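Local atomic coordinates of beta-n-acetylhexosaminidase (Streptococcus pneumoniae, PDB entry 4AZI), a protein that probably removes terminal beta-linked N-acetylhexosamine residues from glycans, as a family 20 catalytic module of the pneumococcal enzyme StrH. Residues T23-S35 / E96-I109. The protein carries 2 engineered substitutions. Numbering follows the deposited sequence.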
ATOM      1  N   THR A  23       1.401  -5.973  15.154  1.00 13.98           N
ATOM      2  CA  THR A  23       2.665  -6.570  15.580  1.00 14.21           C
ATOM      3  C   THR A  23       3.307  -7.252  14.388  1.00 14.22           C
ATOM      4  O   THR A  23       2.612  -7.648  13.445  1.00 14.34           O
ATOM      5  CB  THR A  23       2.479  -7.639  16.685  1.00 14.34           C
ATOM      6  OG1 THR A  23       1.847  -8.793  16.123  1.00 14.24           O
ATOM      7  CG2 THR A  23       1.650  -7.103  17.841  1.00 14.55           C
ATOM      8  N   LEU A  24       4.627  -7.404  14.434  1.00 14.19           N
ATOM      9  CA  LEU A  24       5.342  -8.142  13.397  1.00 14.33           C
ATOM     10  C   LEU A  24       4.741  -9.532  13.154  1.00 14.38           C
ATOM     11  O   LEU A  24       4.583  -9.937  12.007  1.00 14.41           O
ATOM     12  CB  LEU A  24       6.850  -8.214  13.698  1.00 14.35           C
ATOM     13  CG  LEU A  24       7.744  -9.134  12.857  1.00 14.73           C
ATOM     14  CD1 LEU A  24       7.788  -8.723  11.389  1.00 14.67           C
ATOM     15  CD2 LEU A  24       9.145  -9.181  13.456  1.00 14.87           C
ATOM     16  N   ASN A  25       4.399 -10.257  14.219  1.00 14.84           N
ATOM     17  CA  ASN A  25       3.768 -11.567  14.052  1.00 14.93           C
ATOM     18  C   ASN A  25       2.418 -11.514  13.337  1.00 14.46           C
ATOM     19  O   ASN A  25       2.090 -12.416  12.567  1.00 14.04           O
ATOM     20  CB  ASN A  25       3.648 -12.312  15.385  1.00 16.47           C
ATOM     21  CG  ASN A  25       4.967 -12.925  15.827  1.00 17.49           C
ATOM     22  OD1 ASN A  25       5.834 -13.220  15.004  1.00 18.94           O
ATOM     23  ND2 ASN A  25       5.131 -13.111  17.133  1.00 18.40           N
ATOM     24  N   GLN A  26       1.642 -10.457  13.581  1.00 13.94           N
ATOM     25  CA  GLN A  26       0.371 -10.285  12.889  1.00 13.81           C
ATOM     26  C   GLN A  26       0.601 -10.111  11.389  1.00 13.71           C
ATOM     27  O   GLN A  26      -0.124 -10.684  10.582  1.00 13.94           O
ATOM     28  CB  GLN A  26      -0.427  -9.111  13.467  1.00 13.93           C
ATOM     29  CG  GLN A  26      -1.161  -9.448  14.758  1.00 14.25           C
ATOM     30  CD  GLN A  26      -1.768  -8.229  15.431  1.00 14.38           C
ATOM     31  OE1 GLN A  26      -1.185  -7.150  15.429  1.00 14.62           O
ATOM     32  NE2 GLN A  26      -2.945  -8.405  16.023  1.00 14.63           N
ATOM     33  N   LEU A  27       1.633  -9.350  11.031  1.00 13.47           N
ATOM     34  CA  LEU A  27       1.933  -9.072   9.627  1.00 13.97           C
ATOM     35  C   LEU A  27       2.517 -10.291   8.917  1.00 14.29           C
ATOM     36  O   LEU A  27       2.172 -10.559   7.764  1.00 14.29           O
ATOM     37  CB  LEU A  27       2.827  -7.839   9.502  1.00 13.42           C
ATOM     38  CG  LEU A  27       2.193  -6.576  10.114  1.00 13.12           C
ATOM     39  CD1 LEU A  27       3.214  -5.470  10.334  1.00 12.99           C
ATOM     40  CD2 LEU A  27       1.017  -6.081   9.283  1.00 13.29           C
ATOM     41  N   LYS A  28       3.356 -11.047   9.624  1.00 15.02           N
ATOM     42  CA  LYS A  28       3.876 -12.319   9.115  1.00 15.49           C
ATOM     43  C   LYS A  28       2.732 -13.275   8.772  1.00 16.06           C
ATOM     44  O   LYS A  28       2.765 -13.919   7.728  1.00 16.73           O
ATOM     45  CB  LYS A  28       4.831 -12.975  10.122  1.00 15.57           C
ATOM     46  CG  LYS A  28       6.241 -12.394  10.160  1.00 15.50           C
ATOM     47  CD  LYS A  28       7.069 -13.044  11.269  1.00 15.61           C
ATOM     48  CE  LYS A  28       8.491 -13.343  10.822  1.00 15.80           C
ATOM     49  NZ  LYS A  28       9.308 -14.076  11.846  1.00 16.06           N
ATOM     50  N   ARG A  29       1.727 -13.364   9.644  1.00 16.62           N
ATOM     51  CA  ARG A  29       0.531 -14.178   9.384  1.00 16.85           C
ATOM     52  C   ARG A  29      -0.249 -13.749   8.136  1.00 16.14           C
ATOM     53  O   ARG A  29      -0.758 -14.593   7.390  1.00 16.07           O
ATOM     54  CB  ARG A  29      -0.402 -14.164  10.590  1.00 18.40           C
ATOM     55  CG  ARG A  29       0.077 -15.007  11.754  1.00 20.32           C
ATOM     56  CD  ARG A  29      -1.096 -15.732  12.374  1.00 23.34           C
ATOM     57  NE  ARG A  29      -1.497 -16.881  11.553  1.00 25.91           N
ATOM     58  CZ  ARG A  29      -2.614 -17.587  11.715  1.00 26.76           C
ATOM     59  NH1 ARG A  29      -3.478 -17.278  12.674  1.00 27.75           N
ATOM     60  NH2 ARG A  29      -2.870 -18.613  10.913  1.00 27.28           N
ATOM     61  N   ILE A  30      -0.360 -12.437   7.933  1.00 15.47           N
ATOM     62  CA  ILE A  30      -0.928 -11.879   6.700  1.00 14.78           C
ATOM     63  C   ILE A  30      -0.116 -12.314   5.468  1.00 14.55           C
ATOM     64  O   ILE A  30      -0.691 -12.743   4.466  1.00 14.55           O
ATOM     65  CB  ILE A  30      -1.039 -10.333   6.783  1.00 14.45           C
ATOM     66  CG1 ILE A  30      -2.146  -9.937   7.773  1.00 14.40           C
ATOM     67  CG2 ILE A  30      -1.267  -9.713   5.399  1.00 14.20           C
ATOM     68  CD1 ILE A  30      -2.092  -8.495   8.239  1.00 14.35           C
ATOM     69  N   VAL A  31       1.214 -12.203   5.559  1.00 14.47           N
ATOM     70  CA  VAL A  31       2.145 -12.682   4.520  1.00 14.32           C
ATOM     71  C   VAL A  31       1.895 -14.164   4.194  1.00 14.54           C
ATOM     72  O   VAL A  31       1.776 -14.538   3.023  1.00 14.39           O
ATOM     73  CB  VAL A  31       3.625 -12.476   4.954  1.00 14.33           C
ATOM     74  CG1 VAL A  31       4.576 -13.331   4.124  1.00 14.05           C
ATOM     75  CG2 VAL A  31       4.016 -11.009   4.860  1.00 13.84           C
ATOM     76  N   ASP A  32       1.804 -14.978   5.250  1.00 14.67           N
ATOM     77  CA  ASP A  32       1.478 -16.410   5.171  1.00 14.95           C
ATOM     78  C   ASP A  32       0.184 -16.677   4.423  1.00 14.71           C
ATOM     79  O   ASP A  32       0.139 -17.515   3.521  1.00 14.69           O
ATOM     80  CB  ASP A  32       1.324 -17.003   6.581  1.00 14.87           C
ATOM     81  CG  ASP A  32       2.640 -17.152   7.307  1.00 15.31           C
ATOM     82  OD1 ASP A  32       3.701 -16.992   6.671  0.50 15.08           O
ATOM     83  OD2 ASP A  32       2.600 -17.450   8.520  0.50 14.84           O
ATOM     84  N   LYS A  33      -0.874 -15.976   4.831  1.00 14.82           N
ATOM     85  CA  LYS A  33      -2.180 -16.114   4.207  1.00 14.84           C
ATOM     86  C   LYS A  33      -2.161 -15.644   2.763  1.00 14.47           C
ATOM     87  O   LYS A  33      -2.808 -16.249   1.920  1.00 14.43           O
ATOM     88  CB  LYS A  33      -3.254 -15.355   4.993  1.00 15.26           C
ATOM     89  CG  LYS A  33      -4.675 -15.773   4.651  1.00 15.79           C
ATOM     90  CD  LYS A  33      -4.927 -17.226   5.033  1.00 16.59           C
ATOM     91  CE  LYS A  33      -6.315 -17.682   4.625  1.00 17.09           C
ATOM     92  NZ  LYS A  33      -6.527 -19.128   4.945  1.00 17.48           N
ATOM     93  N   ALA A  34      -1.422 -14.571   2.485  1.00 14.22           N
ATOM     94  CA  ALA A  34      -1.269 -14.085   1.108  1.00 13.87           C
ATOM     95  C   ALA A  34      -0.532 -15.104   0.242  1.00 13.66           C
ATOM     96  O   ALA A  34      -0.921 -15.360  -0.894  1.00 13.46           O
ATOM     97  CB  ALA A  34      -0.556 -12.745   1.085  1.00 13.60           C
ATOM     98  N   SER A  35       0.524 -15.692   0.796  1.00 13.98           N
ATOM     99  CA  SER A  35       1.311 -16.703   0.091  1.00 14.29           C
ATOM    100  C   SER A  35       0.503 -17.960  -0.243  1.00 14.23           C
ATOM    101  O   SER A  35       0.679 -18.545  -1.313  1.00 14.42           O
ATOM    102  CB  SER A  35       2.549 -17.087   0.897  1.00 14.32           C
ATOM    103  OG  SER A  35       3.279 -18.082   0.206  1.00 15.31           O
ATOM    104  N   GLU A  96      12.379  -5.052  12.728  1.00 15.26           N
ATOM    105  CA  GLU A  96      11.124  -5.740  12.449  1.00 14.91           C
ATOM    106  C   GLU A  96      10.684  -5.651  10.975  1.00 14.45           C
ATOM    107  O   GLU A  96      10.279  -6.659  10.389  1.00 14.17           O
ATOM    108  CB  GLU A  96      10.016  -5.250  13.384  1.00 15.23           C
ATOM    109  CG  GLU A  96      10.205  -5.640  14.844  1.00 15.44           C
ATOM    110  CD  GLU A  96       9.158  -5.028  15.752  1.00 16.05           C
ATOM    111  OE1 GLU A  96       8.799  -3.848  15.550  1.00 15.46           O
ATOM    112  OE2 GLU A  96       8.686  -5.730  16.673  1.00 16.31           O
ATOM    113  N   VAL A  97      10.753  -4.461  10.377  1.00 13.96           N
ATOM    114  CA  VAL A  97      10.407  -4.316   8.957  1.00 13.39           C
ATOM    115  C   VAL A  97      11.412  -5.077   8.077  1.00 13.18           C
ATOM    116  O   VAL A  97      11.029  -5.693   7.083  1.00 12.64           O
ATOM    117  CB  VAL A  97      10.252  -2.835   8.532  1.00 13.24           C
ATOM    118  CG1 VAL A  97      10.140  -2.694   7.020  1.00 13.17           C
ATOM    119  CG2 VAL A  97       9.039  -2.201   9.203  1.00 13.30           C
ATOM    120  N   THR A  98      12.691  -5.051   8.455  1.00 13.42           N
ATOM    121  CA  THR A  98      13.727  -5.796   7.721  1.00 13.61           C
ATOM    122  C   THR A  98      13.377  -7.293   7.704  1.00 14.08           C
ATOM    123  O   THR A  98      13.414  -7.930   6.647  1.00 14.28           O
ATOM    124  CB  THR A  98      15.142  -5.558   8.309  1.00 13.51           C
ATOM    125  OG1 THR A  98      15.412  -4.151   8.349  1.00 13.51           O
ATOM    126  CG2 THR A  98      16.222  -6.248   7.477  1.00 12.98           C
ATOM    127  N   GLU A  99      13.010  -7.828   8.869  1.00 14.26           N
ATOM    128  CA  GLU A  99      12.603  -9.231   9.005  1.00 14.56           C
ATOM    129  C   GLU A  99      11.328  -9.566   8.221  1.00 14.48           C
ATOM    130  O   GLU A  99      11.232 -10.646   7.642  1.00 14.32           O
ATOM    131  CB  GLU A  99      12.430  -9.613  10.482  1.00 15.45           C
ATOM    132  CG  GLU A  99      11.842 -11.007  10.700  1.00 16.71           C
ATOM    133  CD  GLU A  99      11.982 -11.526  12.127  1.00 17.39           C
ATOM    134  OE1 GLU A  99      12.376 -10.748  13.023  1.00 18.79           O
ATOM    135  OE2 GLU A  99      11.704 -12.720  12.352  0.50 17.16           O
ATOM    136  N   LEU A 100      10.354  -8.655   8.214  1.00 14.24           N
ATOM    137  CA  LEU A 100       9.110  -8.876   7.460  1.00 14.13           C
ATOM    138  C   LEU A 100       9.393  -8.976   5.959  1.00 14.49           C
ATOM    139  O   LEU A 100       8.880  -9.865   5.276  1.00 14.57           O
ATOM    140  CB  LEU A 100       8.075  -7.776   7.754  1.00 13.40           C
ATOM    141  CG  LEU A 100       6.706  -7.855   7.066  1.00 13.21           C
ATOM    142  CD1 LEU A 100       5.878  -9.041   7.567  1.00 12.88           C
ATOM    143  CD2 LEU A 100       5.951  -6.553   7.287  1.00 12.84           C
ATOM    144  N   ILE A 101      10.221  -8.064   5.463  1.00 14.77           N
ATOM    145  CA  ILE A 101      10.635  -8.057   4.063  1.00 14.95           C
ATOM    146  C   ILE A 101      11.394  -9.333   3.659  1.00 15.46           C
ATOM    147  O   ILE A 101      11.068  -9.950   2.650  1.00 14.77           O
ATOM    148  CB  ILE A 101      11.441  -6.784   3.735  1.00 14.84           C
ATOM    149  CG1 ILE A 101      10.558  -5.541   3.954  1.00 14.64           C
ATOM    150  CG2 ILE A 101      11.981  -6.840   2.305  1.00 14.64           C
ATOM    151  CD1 ILE A 101      11.259  -4.214   3.732  1.00 14.92           C
ATOM    152  N   GLU A 102      12.392  -9.733   4.447  1.00 16.73           N
ATOM    153  CA  GLU A 102      13.098 -10.995   4.210  1.00 17.58           C
ATOM    154  C   GLU A 102      12.130 -12.174   4.224  1.00 17.03           C
ATOM    155  O   GLU A 102      12.176 -13.031   3.335  1.00 16.35           O
ATOM    156  CB  GLU A 102      14.172 -11.254   5.276  1.00 19.71           C
ATOM    157  CG  GLU A 102      15.035 -10.066   5.647  1.00 22.42           C
ATOM    158  CD  GLU A 102      16.507 -10.267   5.354  1.00 24.38           C
ATOM    159  OE1 GLU A 102      16.842 -10.743   4.247  1.00 26.33           O
ATOM    160  OE2 GLU A 102      17.332  -9.932   6.238  1.00 25.33           O
ATOM    161  N   TYR A 103      11.272 -12.216   5.250  1.00 16.67           N
ATOM    162  CA  TYR A 103      10.307 -13.313   5.445  1.00 16.43           C
ATOM    163  C   TYR A 103       9.346 -13.426   4.270  1.00 16.29           C
ATOM    164  O   TYR A 103       9.104 -14.526   3.753  1.00 15.65           O
ATOM    165  CB  TYR A 103       9.520 -13.106   6.743  1.00 16.57           C
ATOM    166  CG  TYR A 103       8.526 -14.201   7.074  1.00 16.49           C
ATOM    167  CD1 TYR A 103       8.939 -15.375   7.702  1.00 16.70           C
ATOM    168  CD2 TYR A 103       7.165 -14.053   6.779  1.00 16.40           C
ATOM    169  CE1 TYR A 103       8.031 -16.379   8.016  1.00 16.80           C
ATOM    170  CE2 TYR A 103       6.250 -15.054   7.086  1.00 16.29           C
ATOM    171  CZ  TYR A 103       6.689 -16.215   7.707  1.00 16.78           C
ATOM    172  OH  TYR A 103       5.798 -17.219   8.023  1.00 16.98           O
ATOM    173  N   ALA A 104       8.804 -12.280   3.859  1.00 16.33           N
ATOM    174  CA  ALA A 104       7.940 -12.206   2.688  1.00 16.32           C
ATOM    175  C   ALA A 104       8.688 -12.671   1.436  1.00 16.30           C
ATOM    176  O   ALA A 104       8.134 -13.419   0.621  1.00 15.86           O
ATOM    177  CB  ALA A 104       7.393 -10.798   2.509  1.00 16.36           C
ATOM    178  N   LYS A 105       9.951 -12.256   1.308  1.00 16.07           N
ATOM    179  CA  LYS A 105      10.762 -12.592   0.126  1.00 16.29           C
ATOM    180  C   LYS A 105      10.913 -14.109  -0.019  1.00 16.55           C
ATOM    181  O   LYS A 105      10.803 -14.633  -1.125  1.00 16.33           O
ATOM    182  CB  LYS A 105      12.128 -11.892   0.167  1.00 16.17           C
ATOM    183  CG  LYS A 105      12.898 -11.908  -1.158  1.00 16.56           C
ATOM    184  CD  LYS A 105      14.284 -11.302  -1.003  1.00 16.53           C
ATOM    185  CE  LYS A 105      15.188 -11.769  -2.130  1.00 16.69           C
ATOM    186  NZ  LYS A 105      16.591 -11.314  -1.968  1.00 16.93           N
ATOM    187  N   SER A 106      11.106 -14.806   1.109  1.00 16.53           N
ATOM    188  CA  SER A 106      11.254 -16.269   1.128  1.00 17.00           C
ATOM    189  C   SER A 106      10.000 -16.998   0.629  1.00 17.35           C
ATOM    190  O   SER A 106      10.056 -18.163   0.230  1.00 16.54           O
ATOM    191  CB  SER A 106      11.633 -16.764   2.536  1.00 17.14           C
ATOM    192  OG  SER A 106      10.527 -16.714   3.421  1.00 17.08           O
ATOM    193  N   LYS A 107       8.872 -16.298   0.656  1.00 17.92           N
ATOM    194  CA  LYS A 107       7.623 -16.836   0.147  1.00 18.69           C
ATOM    195  C   LYS A 107       7.183 -16.154  -1.156  1.00 19.13           C
ATOM    196  O   LYS A 107       6.006 -16.222  -1.525  1.00 19.74           O
ATOM    197  CB  LYS A 107       6.542 -16.731   1.221  1.00 18.81           C
ATOM    198  CG  LYS A 107       6.750 -17.705   2.373  1.00 19.20           C
ATOM    199  CD  LYS A 107       5.907 -17.324   3.574  1.00 19.36           C
ATOM    200  CE  LYS A 107       6.251 -18.189   4.780  1.00 19.66           C
ATOM    201  NZ  LYS A 107       5.870 -19.606   4.542  1.00 20.33           N
ATOM    202  N   ASP A 108       8.139 -15.520  -1.847  1.00 19.54           N
ATOM    203  CA  ASP A 108       7.906 -14.803  -3.114  1.00 19.40           C
ATOM    204  C   ASP A 108       6.772 -13.764  -2.995  1.00 18.31           C
ATOM    205  O   ASP A 108       5.979 -13.577  -3.913  1.00 18.46           O
ATOM    206  CB  ASP A 108       7.643 -15.788  -4.277  1.00 21.19           C
ATOM    207  CG  ASP A 108       8.855 -16.673  -4.604  1.00 22.71           C
ATOM    208  OD1 ASP A 108      10.011 -16.210  -4.484  1.00 23.96           O
ATOM    209  OD2 ASP A 108       8.644 -17.837  -5.003  1.00 23.59           O
ATOM    210  N   ILE A 109       6.705 -13.107  -1.842  1.00 17.10           N
ATOM    211  CA  ILE A 109       5.766 -12.019  -1.586  1.00 15.63           C
ATOM    212  C   ILE A 109       6.590 -10.733  -1.505  1.00 15.07           C
ATOM    213  O   ILE A 109       7.540 -10.648  -0.731  1.00 15.04           O
ATOM    214  CB  ILE A 109       4.983 -12.239  -0.259  1.00 15.38           C
ATOM    215  CG1 ILE A 109       4.080 -13.488  -0.318  1.00 15.36           C
ATOM    216  CG2 ILE A 109       4.168 -11.009   0.126  1.00 15.19           C
ATOM    217  CD1 ILE A 109       3.038 -13.503  -1.426  1.00 15.14           C
TER
HETATM  218  O   HOH W   1       5.828  -6.289  16.920  1.00 15.21           O
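Leu100 is the apolar pivot of this contact, a knob set into a hole formed by Leu24, Leu27, Lys28 and Val31. Its CD1 branch reaches Leu27 CB at 3.8 Å and also meets Val31 CG2, while Leu24 CD1 lies against its CB. One turn after Leu27, Val31 divides its methyls: CG2 faces Leu100, and CG1 lies 3.8 Å from Tyr103 CD2, both branches also approaching Ala104 CB. Ile109 continues the apolar seam, its CD1 resting on the backbone of Ser35. Beneath it, Leu44 and Val42 of strand 41-45 receive Leu27, Leu100, Val31 and Ile109.

Polar groups line the outer margin. In Lys28 a bend at chi3 (138°) brings CE over one face of the Tyr103 ring, 4.0 Å from its centroid, a CH-pi contact, and from there NZ reaches Glu99 OE2 at 2.8 Å in a salt bridge that meets the carboxylate from above its plane. The same ring presents its edge to Asp32, whose OD1 accepts from Tyr103 OH through the syn lone pair at 2.5 Å, the carboxylate turned 52° from the ring. Lys107 NZ stays 4.0 Å from Asp32 OD1, beyond a salt bridge, and bonds instead to Asn362. At the other end, a water joins Leu24 N to Glu96 OE2, while Glu96 OE1 takes Thr93 N.

Nearly parallel, at 17°, the two helices are neighbours on the outside of the family 20 TIM barrel: helix 24-37 leads into strand 41-45 and helix 94-106 into strand 110-117, as successive crossover helices. The chemistry therefore sorts by depth: aliphatic packing faces the barrel wall, while on the outer margin the lysine chain over its face and the carboxylate at its hydroxyl should limit how the Tyr103 ring can turn.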